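Local coordinates for dihydrodipicolinate reductase N-terminus domain-containing protein (Mycobacterium smegmatis, PDB 6IAQ) that probably catalyses the NADP(H)-dependent reductive amination of ketones to amines, as a native amine dehydrogenase with a Rossmann-type cofactor domain, at residues 97-107 against 127-138; 108-116 against 322-330. All blocks are in the same frame, centred on the assembly; numbering follows the deposited sequence.

Contact 1: 97-107 against 127-138; sequences AEHGVNAVTLS and LAKSTGATLTGT. With NAP (NADP nicotinamide-adenine-dinucleotide phosphate), chain F.
OD1 of the flat N102 amide accepts the backbone N-H of T134 at 2.9 Å, on a lone pair, in the carbonyl plane and almost straight (171° at the hydrogen). The first torsion (chi1 -61°) puts CG beside the backbone N, and the turn at chi2 (-58°) faces OD1 to T134, while ND2 is held by D76 O. A second flat group, the carboxamide of NADP, donates from N7N to L106 O (2.9 Å), and the L106 side chain lies against C2N of the nicotinamide and O4D of its ribose.

Between these ends strands 102-105 and 134-137 run parallel. Their register rests on four backbone bonds, A103 N to T134 O, T136 N to A103 O, T105 N to T136 O and T138 N to T105 O. On one face of the pair CD2 of L135 reaches the methyl of A103 (3.7 Å). CG2 of V104, on the face shared with T136, comes to 3.2 Å from CG2 of T138 just past the strand end, a spacing short enough to be doubtful in detail. At the helix ends, A97 O accepts both T131 OG1 (2.7 Å) and G100 N, the latter within a Schellman motif, and CB of A97 packs against CD2 of L127 (3.6 Å).

This is a beta-alpha-beta crossover of the Rossmann-type sheet, with helix 118-130 as its connection. Strand 77-80 bonds along the other edge of 102-105, strand 323-324 follows 134-137, and helices 302-312 and 314-319 cover the face bearing V104 and T136.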
loop_
_atom_site.group_PDB
_atom_site.type_symbol
_atom_site.label_atom_id
_atom_site.label_comp_id
_atom_site.label_asym_id
_atom_site.label_seq_id
_atom_site.Cartn_x
_atom_site.Cartn_y
_atom_site.Cartn_z
ATOM N N ALA A 97 9.709 -15.445 24.514
ATOM C CA ALA A 97 11.023 -14.776 24.464
ATOM C C ALA A 97 12.022 -15.513 25.372
ATOM O O ALA A 97 13.196 -15.679 24.949
ATOM C CB ALA A 97 10.859 -13.334 24.873
ATOM N N GLU A 98 11.592 -15.952 26.569
ATOM C CA GLU A 98 12.452 -16.718 27.508
ATOM C C GLU A 98 13.030 -17.948 26.804
ATOM O O GLU A 98 14.207 -18.270 27.011
ATOM C CB GLU A 98 11.687 -17.198 28.743
ATOM C CG GLU A 98 12.586 -17.219 29.975
ATOM C CD GLU A 98 12.511 -15.919 30.751
ATOM O OE1 GLU A 98 11.388 -15.408 30.864
ATOM O OE2 GLU A 98 13.551 -15.425 31.219
ATOM N N HIS A 99 12.219 -18.615 25.998
ATOM C CA HIS A 99 12.557 -19.886 25.311
ATOM C C HIS A 99 13.202 -19.628 23.940
ATOM O O HIS A 99 13.370 -20.593 23.198
ATOM C CB HIS A 99 11.316 -20.771 25.231
ATOM C CG HIS A 99 10.866 -21.291 26.551
ATOM N ND1 HIS A 99 10.138 -20.529 27.460
ATOM C CD2 HIS A 99 11.030 -22.506 27.122
ATOM C CE1 HIS A 99 9.866 -21.266 28.530
ATOM N NE2 HIS A 99 10.384 -22.486 28.335
ATOM N N GLY A 100 13.571 -18.386 23.627
ATOM C CA GLY A 100 14.101 -17.993 22.305
ATOM C C GLY A 100 13.155 -18.297 21.160
ATOM O O GLY A 100 13.637 -18.502 20.017
ATOM N N VAL A 101 11.841 -18.297 21.398
ATOM C CA VAL A 101 10.846 -18.663 20.348
ATOM C C VAL A 101 10.302 -17.367 19.727
ATOM O O VAL A 101 9.811 -16.472 20.481
ATOM C CB VAL A 101 9.730 -19.566 20.911
ATOM C CG1 VAL A 101 8.596 -19.729 19.925
ATOM C CG2 VAL A 101 10.267 -20.942 21.323
ATOM N N ASN A 102 10.435 -17.246 18.400
ATOM C CA ASN A 102 9.849 -16.116 17.624
ATOM C C ASN A 102 8.336 -16.128 17.861
ATOM O O ASN A 102 7.745 -17.236 17.944
ATOM C CB ASN A 102 10.113 -16.247 16.131
ATOM C CG ASN A 102 11.595 -16.252 15.784
ATOM O OD1 ASN A 102 12.310 -15.305 16.103
ATOM N ND2 ASN A 102 12.052 -17.305 15.122
ATOM N N ALA A 103 7.717 -14.959 17.953
ATOM C CA ALA A 103 6.257 -14.860 18.181
ATOM C C ALA A 103 5.656 -13.811 17.243
ATOM O O ALA A 103 6.163 -12.692 17.183
ATOM C CB ALA A 103 5.951 -14.557 19.634
ATOM N N VAL A 104 4.617 -14.217 16.526
ATOM C CA VAL A 104 3.699 -13.287 15.815
ATOM C C VAL A 104 2.377 -13.334 16.607
ATOM O O VAL A 104 1.971 -14.437 17.005
ATOM C CB VAL A 104 3.615 -13.699 14.332
ATOM C CG1 VAL A 104 2.930 -15.043 14.126
ATOM C CG2 VAL A 104 2.989 -12.615 13.496
ATOM N N THR A 105 1.799 -12.184 16.922
ATOM C CA THR A 105 0.591 -12.099 17.778
ATOM C C THR A 105 -0.436 -11.122 17.198
ATOM O O THR A 105 -0.024 -10.093 16.626
ATOM C CB THR A 105 0.961 -11.713 19.211
ATOM O OG1 THR A 105 -0.217 -11.753 20.022
ATOM C CG2 THR A 105 1.598 -10.351 19.337
ATOM N N LEU A 106 -1.715 -11.404 17.438
ATOM C CA LEU A 106 -2.838 -10.507 17.062
ATOM C C LEU A 106 -3.006 -9.410 18.091
ATOM O O LEU A 106 -3.858 -8.538 17.833
ATOM C CB LEU A 106 -4.123 -11.328 16.923
ATOM C CG LEU A 106 -4.140 -12.267 15.732
ATOM C CD1 LEU A 106 -5.494 -12.906 15.601
ATOM C CD2 LEU A 106 -3.676 -11.561 14.450
ATOM N N SER A 107 -2.284 -9.434 19.236
ATOM C CA SER A 107 -2.469 -8.412 20.294
ATOM C C SER A 107 -2.478 -7.004 19.665
ATOM O O SER A 107 -1.451 -6.601 19.136
ATOM C CB SER A 107 -1.444 -8.537 21.396
ATOM O OG SER A 107 -1.645 -9.748 22.119
ATOM N N LEU A 127 14.704 -9.022 26.466
ATOM C CA LEU A 127 14.629 -10.487 26.650
ATOM C C LEU A 127 14.731 -11.178 25.281
ATOM O O LEU A 127 15.537 -12.151 25.136
ATOM C CB LEU A 127 13.315 -10.829 27.361
ATOM C CG LEU A 127 13.059 -12.323 27.561
ATOM C CD1 LEU A 127 14.163 -13.015 28.369
ATOM C CD2 LEU A 127 11.711 -12.544 28.228
ATOM N N ALA A 128 13.932 -10.720 24.297
ATOM C CA ALA A 128 13.865 -11.335 22.954
ATOM C C ALA A 128 15.244 -11.221 22.274
ATOM O O ALA A 128 15.646 -12.147 21.512
ATOM C CB ALA A 128 12.777 -10.669 22.137
ATOM N N LYS A 129 15.911 -10.083 22.468
ATOM C CA LYS A 129 17.261 -9.819 21.890
ATOM C C LYS A 129 18.291 -10.787 22.510
ATOM O O LYS A 129 19.165 -11.287 21.791
ATOM C CB LYS A 129 17.648 -8.356 22.102
ATOM C CG LYS A 129 17.121 -7.417 21.030
ATOM C CD LYS A 129 17.309 -5.947 21.337
ATOM C CE LYS A 129 17.023 -5.062 20.142
ATOM N NZ LYS A 129 16.922 -3.662 20.607
ATOM N N SER A 130 18.172 -11.052 23.805
ATOM C CA SER A 130 19.130 -11.913 24.540
ATOM C C SER A 130 19.008 -13.373 24.055
ATOM O O SER A 130 20.027 -14.098 24.146
ATOM C CB SER A 130 18.948 -11.762 26.018
ATOM O OG SER A 130 17.780 -12.453 26.446
ATOM N N THR A 131 17.854 -13.802 23.504
ATOM C CA THR A 131 17.594 -15.206 23.086
ATOM C C THR A 131 17.485 -15.347 21.564
ATOM O O THR A 131 17.176 -16.483 21.076
ATOM C CB THR A 131 16.324 -15.764 23.743
ATOM O OG1 THR A 131 15.231 -14.936 23.327
ATOM C CG2 THR A 131 16.409 -15.813 25.257
ATOM N N GLY A 132 17.668 -14.261 20.812
ATOM C CA GLY A 132 17.667 -14.285 19.337
ATOM C C GLY A 132 16.262 -14.303 18.732
ATOM O O GLY A 132 16.162 -14.526 17.518
ATOM N N ALA A 133 15.215 -14.052 19.521
ATOM C CA ALA A 133 13.804 -14.171 19.082
ATOM C C ALA A 133 13.273 -12.810 18.603
ATOM O O ALA A 133 13.618 -11.747 19.212
ATOM C CB ALA A 133 12.943 -14.717 20.203
ATOM N N THR A 134 12.402 -12.852 17.592
ATOM C CA THR A 134 11.607 -11.674 17.127
ATOM C C THR A 134 10.173 -11.762 17.681
ATOM O O THR A 134 9.578 -12.858 17.582
ATOM C CB THR A 134 11.611 -11.573 15.599
ATOM O OG1 THR A 134 12.977 -11.520 15.147
ATOM C CG2 THR A 134 10.808 -10.372 15.122
ATOM N N LEU A 135 9.661 -10.667 18.241
ATOM C CA LEU A 135 8.231 -10.516 18.633
ATOM C C LEU A 135 7.591 -9.430 17.750
ATOM O O LEU A 135 8.156 -8.313 17.652
ATOM C CB LEU A 135 8.102 -10.116 20.102
ATOM C CG LEU A 135 8.918 -10.913 21.119
ATOM C CD1 LEU A 135 8.705 -10.328 22.501
ATOM C CD2 LEU A 135 8.581 -12.395 21.120
ATOM N N THR A 136 6.458 -9.741 17.121
ATOM C CA THR A 136 5.763 -8.810 16.179
ATOM C C THR A 136 4.247 -8.878 16.395
ATOM O O THR A 136 3.689 -9.977 16.270
ATOM C CB THR A 136 6.114 -9.143 14.726
ATOM O OG1 THR A 136 7.524 -8.942 14.540
ATOM C CG2 THR A 136 5.323 -8.300 13.742
ATOM N N GLY A 137 3.634 -7.751 16.718
ATOM C CA GLY A 137 2.174 -7.558 16.654
ATOM C C GLY A 137 1.715 -7.281 15.239
ATOM O O GLY A 137 2.241 -6.331 14.614
ATOM N N THR A 138 0.761 -8.073 14.748
ATOM C CA THR A 138 0.163 -7.898 13.406
ATOM C C THR A 138 -1.334 -8.209 13.506
ATOM O O THR A 138 -1.887 -8.129 14.618
ATOM C CB THR A 138 0.939 -8.716 12.379
ATOM O OG1 THR A 138 0.355 -8.578 11.085
ATOM C CG2 THR A 138 0.998 -10.181 12.738
HETATM P PA NAP F . -11.339 -16.069 21.309
HETATM O O1A NAP F . -12.105 -16.871 20.365
HETATM O O2A NAP F . -11.873 -15.640 22.709
HETATM O O5B NAP F . -9.919 -16.849 21.512
HETATM C C5B NAP F . -9.012 -16.549 22.582
HETATM C C4B NAP F . -8.249 -17.822 22.922
HETATM O O4B NAP F . -7.271 -17.587 23.932
HETATM C C3B NAP F . -9.127 -18.993 23.438
HETATM O O3B NAP F . -8.745 -20.120 22.614
HETATM C C2B NAP F . -8.696 -19.259 24.878
HETATM O O2B NAP F . -8.627 -20.661 25.220
HETATM C C1B NAP F . -7.280 -18.780 24.781
HETATM N N9A NAP F . -6.611 -18.386 26.019
HETATM C C8A NAP F . -6.953 -17.438 26.914
HETATM N N7A NAP F . -5.992 -17.369 27.842
HETATM C C5A NAP F . -5.004 -18.219 27.475
HETATM C C6A NAP F . -3.670 -18.639 27.975
HETATM N N6A NAP F . -3.164 -18.123 29.087
HETATM N N1A NAP F . -2.992 -19.558 27.290
HETATM C C2A NAP F . -3.440 -20.117 26.147
HETATM N N3A NAP F . -4.640 -19.798 25.610
HETATM C C4A NAP F . -5.419 -18.897 26.273
HETATM O O3 NAP F . -10.860 -14.644 20.643
HETATM P PN NAP F . -10.357 -14.440 19.076
HETATM O O1N NAP F . -11.430 -13.882 18.192
HETATM O O2N NAP F . -9.627 -15.644 18.596
HETATM O O5D NAP F . -9.363 -13.262 19.500
HETATM C C5D NAP F . -8.152 -13.414 20.251
HETATM C C4D NAP F . -7.391 -12.135 20.462
HETATM O O4D NAP F . -6.935 -11.667 19.151
HETATM C C3D NAP F . -8.246 -11.085 21.115
HETATM O O3D NAP F . -7.549 -10.353 22.107
HETATM C C2D NAP F . -8.613 -10.170 19.939
HETATM O O2D NAP F . -8.920 -8.856 20.423
HETATM C C1D NAP F . -7.347 -10.307 19.044
HETATM N N1N NAP F . -7.634 -9.996 17.633
HETATM C C2N NAP F . -6.851 -9.126 17.025
HETATM C C3N NAP F . -7.126 -8.761 15.715
HETATM C C7N NAP F . -6.225 -7.806 14.962
HETATM O O7N NAP F . -6.642 -7.424 13.869
HETATM N N7N NAP F . -5.026 -7.437 15.447
HETATM C C4N NAP F . -8.218 -9.335 15.065
HETATM C C5N NAP F . -9.027 -10.254 15.725
HETATM C C6N NAP F . -8.690 -10.561 17.020
HETATM P P2B NAP F . -9.915 -21.606 25.225
HETATM O O1X NAP F . -10.379 -21.782 23.808
HETATM O O2X NAP F . -9.378 -22.973 25.645
HETATM O O3X NAP F . -10.785 -20.825 26.214
HETATM O O HOH W 1 15.846 -17.770 19.033
HETATM O O HOH W 2 14.547 -14.484 15.001
HETATM O O HOH W 3 -1.595 -5.999 16.422
#

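Contact 2: 108-116 against 322-330; sequences EEMLYPWET and PGIVTVDRL. With NAP (NADP nicotinamide-adenine-dinucleotide phosphate), chain F; EDO (1,2-ethanediol), chain E.
CG2 of T326 is the bump at the middle of this contact, set into a hollow formed by L111 O, the Y112 ring and the indole of W114. It lies 3.6 Å from L111 O and 3.8 Å from CD1 of Y112, and approaches both rings obliquely. With CG2 anti to the carbonyl carbon, OG1 takes the place between backbone N and carbonyl carbon (chi1 56°), from which it donates to OD1 of D328 at 2.7 Å. That carboxylate oxygen lies at the edge of the Y112 ring, with the two planes 60° apart.

Beside this, I324 and W114 come from opposite directions: CB and CG2 of the isoleucine both sit 3.7 Å from CZ2 of the indole. CD1 of I324 extends to CG of P113, and CE of M110 approaches CG2, both at 4.4 Å. At the far end CD1 of L111 crosses V327 CG2 at about a right angle, 3.9 Å away. CD1 of W114 lies 3.6 Å above one face of the Y112 ring, offset toward its rim.

No direct hydrogen bond links the segments; cohesion comes from apolar fit and two waters, one between L111 O and V327 N, the other between W114 NE1 and T326 OG1. The loop starts at E108, whose OE2 accepts from NADP O2D, so this fit packs a cofactor-pocket loop against strand 323-324 and the turn that follows.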
loop_
_atom_site.group_PDB
_atom_site.type_symbol
_atom_site.label_atom_id
_atom_site.label_comp_id
_atom_site.label_asym_id
_atom_site.label_seq_id
_atom_site.Cartn_x
_atom_site.Cartn_y
_atom_site.Cartn_z
ATOM N N GLU A 108 -3.595 -6.273 19.768
ATOM C CA GLU A 108 -3.787 -4.977 19.068
ATOM C C GLU A 108 -2.759 -3.973 19.600
ATOM O O GLU A 108 -2.240 -3.172 18.820
ATOM C CB GLU A 108 -5.233 -4.465 19.205
ATOM C CG GLU A 108 -6.234 -5.291 18.404
ATOM C CD GLU A 108 -6.876 -6.456 19.124
ATOM O OE1 GLU A 108 -6.286 -6.918 20.141
ATOM O OE2 GLU A 108 -7.942 -6.927 18.649
ATOM N N GLU A 109 -2.474 -3.993 20.902
ATOM C CA GLU A 109 -1.506 -3.036 21.491
ATOM C C GLU A 109 -0.094 -3.346 20.971
ATOM O O GLU A 109 0.698 -2.398 20.796
ATOM C CB GLU A 109 -1.603 -3.007 23.019
ATOM C CG GLU A 109 -0.850 -1.838 23.585
ATOM C CD GLU A 109 -0.758 -1.767 25.098
ATOM O OE1 GLU A 109 -1.399 -2.603 25.779
ATOM O OE2 GLU A 109 -0.039 -0.875 25.580
ATOM N N MET A 110 0.208 -4.609 20.649
ATOM C CA MET A 110 1.560 -4.993 20.173
ATOM C C MET A 110 1.791 -4.444 18.752
ATOM O O MET A 110 2.922 -4.520 18.281
ATOM C CB MET A 110 1.750 -6.511 20.185
ATOM C CG MET A 110 2.278 -7.050 21.512
ATOM S SD MET A 110 3.973 -6.451 21.859
ATOM C CE MET A 110 4.905 -7.342 20.625
ATOM N N LEU A 111 0.767 -3.907 18.074
ATOM C CA LEU A 111 0.963 -3.302 16.722
ATOM C C LEU A 111 2.086 -2.267 16.818
ATOM O O LEU A 111 2.983 -2.248 15.906
ATOM C CB LEU A 111 -0.342 -2.655 16.245
ATOM C CG LEU A 111 -0.273 -2.018 14.856
ATOM C CD1 LEU A 111 -0.208 -3.078 13.778
ATOM C CD2 LEU A 111 -1.463 -1.080 14.666
ATOM N N TYR A 112 2.040 -1.449 17.866
ATOM C CA TYR A 112 3.050 -0.409 18.143
ATOM C C TYR A 112 2.960 -0.047 19.620
ATOM O O TYR A 112 2.231 0.870 19.991
ATOM C CB TYR A 112 2.858 0.804 17.229
ATOM C CG TYR A 112 4.111 1.640 17.123
ATOM C CD1 TYR A 112 5.094 1.355 16.177
ATOM C CD2 TYR A 112 4.342 2.668 18.025
ATOM C CE1 TYR A 112 6.269 2.097 16.121
ATOM C CE2 TYR A 112 5.506 3.419 17.981
ATOM C CZ TYR A 112 6.469 3.124 17.032
ATOM O OH TYR A 112 7.610 3.856 16.983
ATOM N N PRO A 113 3.640 -0.816 20.507
ATOM C CA PRO A 113 3.421 -0.693 21.949
ATOM C C PRO A 113 4.338 0.267 22.710
ATOM O O PRO A 113 4.090 0.470 23.899
ATOM C CB PRO A 113 3.703 -2.133 22.385
ATOM C CG PRO A 113 4.874 -2.547 21.518
ATOM C CD PRO A 113 4.553 -1.925 20.176
ATOM N N TRP A 114 5.332 0.853 22.035
ATOM C CA TRP A 114 6.436 1.604 22.682
ATOM C C TRP A 114 5.883 2.765 23.540
ATOM O O TRP A 114 6.457 3.016 24.623
ATOM C CB TRP A 114 7.403 2.130 21.624
ATOM C CG TRP A 114 8.026 1.063 20.784
ATOM C CD1 TRP A 114 7.696 0.767 19.498
ATOM C CD2 TRP A 114 9.069 0.139 21.158
ATOM N NE1 TRP A 114 8.463 -0.280 19.053
ATOM C CE2 TRP A 114 9.331 -0.672 20.033
ATOM C CE3 TRP A 114 9.824 -0.069 22.313
ATOM C CZ2 TRP A 114 10.300 -1.682 20.031
ATOM C CZ3 TRP A 114 10.785 -1.058 22.316
ATOM C CH2 TRP A 114 11.024 -1.871 21.193
ATOM N N GLU A 115 4.818 3.444 23.104
ATOM C CA GLU A 115 4.315 4.653 23.796
ATOM C C GLU A 115 3.285 4.257 24.849
ATOM O O GLU A 115 3.310 4.861 25.941
ATOM C CB GLU A 115 3.704 5.650 22.811
ATOM C CG GLU A 115 4.627 6.029 21.663
ATOM C CD GLU A 115 5.962 6.601 22.085
ATOM O OE1 GLU A 115 5.974 7.401 23.020
ATOM O OE2 GLU A 115 6.974 6.248 21.456
ATOM N N THR A 116 2.383 3.308 24.557
ATOM C CA THR A 116 1.277 2.976 25.495
ATOM C C THR A 116 1.817 2.102 26.646
ATOM O O THR A 116 1.267 2.185 27.713
ATOM C CB THR A 116 0.071 2.354 24.767
ATOM O OG1 THR A 116 0.549 1.261 23.978
ATOM C CG2 THR A 116 -0.652 3.362 23.909
ATOM N N PRO A 322 16.354 -9.843 15.961
ATOM C CA PRO A 322 15.765 -10.137 17.266
ATOM C C PRO A 322 15.265 -8.842 17.914
ATOM O O PRO A 322 15.765 -7.775 17.570
ATOM C CB PRO A 322 16.905 -10.769 18.079
ATOM C CG PRO A 322 17.897 -11.256 17.012
ATOM C CD PRO A 322 17.760 -10.253 15.873
ATOM N N GLY A 323 14.308 -8.977 18.831
ATOM C CA GLY A 323 13.645 -7.848 19.499
ATOM C C GLY A 323 12.180 -7.735 19.088
ATOM O O GLY A 323 11.681 -8.616 18.363
ATOM N N ILE A 324 11.497 -6.724 19.609
ATOM C CA ILE A 324 10.173 -6.277 19.110
ATOM C C ILE A 324 10.421 -5.621 17.752
ATOM O O ILE A 324 11.121 -4.592 17.721
ATOM C CB ILE A 324 9.470 -5.308 20.085
ATOM C CG1 ILE A 324 9.084 -6.006 21.392
ATOM C CG2 ILE A 324 8.241 -4.674 19.430
ATOM C CD1 ILE A 324 8.442 -5.043 22.379
ATOM N N VAL A 325 9.906 -6.216 16.682
ATOM C CA VAL A 325 9.966 -5.597 15.327
ATOM C C VAL A 325 8.527 -5.285 14.891
ATOM O O VAL A 325 7.740 -6.226 14.730
ATOM C CB VAL A 325 10.713 -6.499 14.328
ATOM C CG1 VAL A 325 10.776 -5.817 12.960
ATOM C CG2 VAL A 325 12.135 -6.835 14.799
ATOM N N THR A 326 8.198 -4.016 14.739
ATOM C CA THR A 326 6.869 -3.520 14.320
ATOM C C THR A 326 6.733 -3.587 12.793
ATOM O O THR A 326 7.737 -3.506 12.069
ATOM C CB THR A 326 6.629 -2.114 14.869
ATOM O OG1 THR A 326 7.705 -1.280 14.429
ATOM C CG2 THR A 326 6.553 -2.108 16.376
ATOM N N VAL A 327 5.503 -3.739 12.326
ATOM C CA VAL A 327 5.189 -4.099 10.913
ATOM C C VAL A 327 5.551 -2.962 9.945
ATOM O O VAL A 327 5.782 -3.253 8.780
ATOM C CB VAL A 327 3.713 -4.504 10.796
ATOM C CG1 VAL A 327 3.498 -5.854 11.484
ATOM C CG2 VAL A 327 2.776 -3.411 11.308
ATOM N N ASP A 328 5.582 -1.723 10.396
ATOM C CA ASP A 328 6.064 -0.565 9.599
ATOM C C ASP A 328 7.537 -0.751 9.210
ATOM O O ASP A 328 7.934 -0.153 8.207
ATOM C CB ASP A 328 5.892 0.741 10.374
ATOM C CG ASP A 328 6.629 0.739 11.707
ATOM O OD1 ASP A 328 6.252 -0.037 12.587
ATOM O OD2 ASP A 328 7.563 1.516 11.840
ATOM N N ARG A 329 8.309 -1.551 9.951
ATOM C CA ARG A 329 9.769 -1.740 9.752
ATOM C C ARG A 329 10.042 -3.031 8.974
ATOM O O ARG A 329 11.203 -3.244 8.570
ATOM C CB ARG A 329 10.500 -1.783 11.102
ATOM C CG ARG A 329 10.429 -0.482 11.885
ATOM C CD ARG A 329 11.447 -0.426 13.022
ATOM N N LEU A 330 9.035 -3.878 8.748
ATOM C CA LEU A 330 9.242 -5.163 8.032
ATOM C C LEU A 330 9.208 -4.899 6.532
ATOM O O LEU A 330 8.679 -3.878 6.106
ATOM C CB LEU A 330 8.153 -6.148 8.453
ATOM C CG LEU A 330 8.274 -6.675 9.881
ATOM C CD1 LEU A 330 7.071 -7.530 10.226
ATOM C CD2 LEU A 330 9.558 -7.474 10.078
HETATM P PA NAP F . -11.339 -16.069 21.309
HETATM O O1A NAP F . -12.105 -16.871 20.365
HETATM O O2A NAP F . -11.873 -15.640 22.709
HETATM O O5B NAP F . -9.919 -16.849 21.512
HETATM C C5B NAP F . -9.012 -16.549 22.582
HETATM C C4B NAP F . -8.249 -17.822 22.922
HETATM O O4B NAP F . -7.271 -17.587 23.932
HETATM C C3B NAP F . -9.127 -18.993 23.438
HETATM O O3B NAP F . -8.745 -20.120 22.614
HETATM C C2B NAP F . -8.696 -19.259 24.878
HETATM O O2B NAP F . -8.627 -20.661 25.220
HETATM C C1B NAP F . -7.280 -18.780 24.781
HETATM N N9A NAP F . -6.611 -18.386 26.019
HETATM C C8A NAP F . -6.953 -17.438 26.914
HETATM N N7A NAP F . -5.992 -17.369 27.842
HETATM C C5A NAP F . -5.004 -18.219 27.475
HETATM C C6A NAP F . -3.670 -18.639 27.975
HETATM N N6A NAP F . -3.164 -18.123 29.087
HETATM N N1A NAP F . -2.992 -19.558 27.290
HETATM C C2A NAP F . -3.440 -20.117 26.147
HETATM N N3A NAP F . -4.640 -19.798 25.610
HETATM C C4A NAP F . -5.419 -18.897 26.273
HETATM O O3 NAP F . -10.860 -14.644 20.643
HETATM P PN NAP F . -10.357 -14.440 19.076
HETATM O O1N NAP F . -11.430 -13.882 18.192
HETATM O O2N NAP F . -9.627 -15.644 18.596
HETATM O O5D NAP F . -9.363 -13.262 19.500
HETATM C C5D NAP F . -8.152 -13.414 20.251
HETATM C C4D NAP F . -7.391 -12.135 20.462
HETATM O O4D NAP F . -6.935 -11.667 19.151
HETATM C C3D NAP F . -8.246 -11.085 21.115
HETATM O O3D NAP F . -7.549 -10.353 22.107
HETATM C C2D NAP F . -8.613 -10.170 19.939
HETATM O O2D NAP F . -8.920 -8.856 20.423
HETATM C C1D NAP F . -7.347 -10.307 19.044
HETATM N N1N NAP F . -7.634 -9.996 17.633
HETATM C C2N NAP F . -6.851 -9.126 17.025
HETATM C C3N NAP F . -7.126 -8.761 15.715
HETATM C C7N NAP F . -6.225 -7.806 14.962
HETATM O O7N NAP F . -6.642 -7.424 13.869
HETATM N N7N NAP F . -5.026 -7.437 15.447
HETATM C C4N NAP F . -8.218 -9.335 15.065
HETATM C C5N NAP F . -9.027 -10.254 15.725
HETATM C C6N NAP F . -8.690 -10.561 17.020
HETATM P P2B NAP F . -9.915 -21.606 25.225
HETATM O O1X NAP F . -10.379 -21.782 23.808
HETATM O O2X NAP F . -9.378 -22.973 25.645
HETATM O O3X NAP F . -10.785 -20.825 26.214
HETATM C C1 EDO E . -10.140 -5.996 15.694
HETATM O O1 EDO E . -8.920 -5.785 16.345
HETATM C C2 EDO E . -10.059 -5.521 14.286
HETATM O O2 EDO E . -9.558 -6.528 13.411
HETATM O O HOH W 4 3.919 -4.411 14.673
HETATM O O HOH W 5 9.416 -0.624 16.261
#

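Both contacts are largely buried, but contact 1 is a strand pair inside the parallel sheet, whereas contact 2 joins a loop to the chain around the sheet's outermost strand, 323-324. They meet where 134-137 and 323-324 run side by side, with bonds at and just beyond the strand ends: A133 O lies 2.9 Å from G323 N and T136 OG1 lies 2.7 Å from V325 O, both probable hydrogen bonds. Direct backbone bonds dominate in contact 1; apolar contacts and bridging waters do so in contact 2. The cofactor touches both: contact 1 offers a backbone carbonyl to the nicotinamide amide, while segment 108-116 supplies the carboxylate of E108, a residue that takes no part in contact 2 itself.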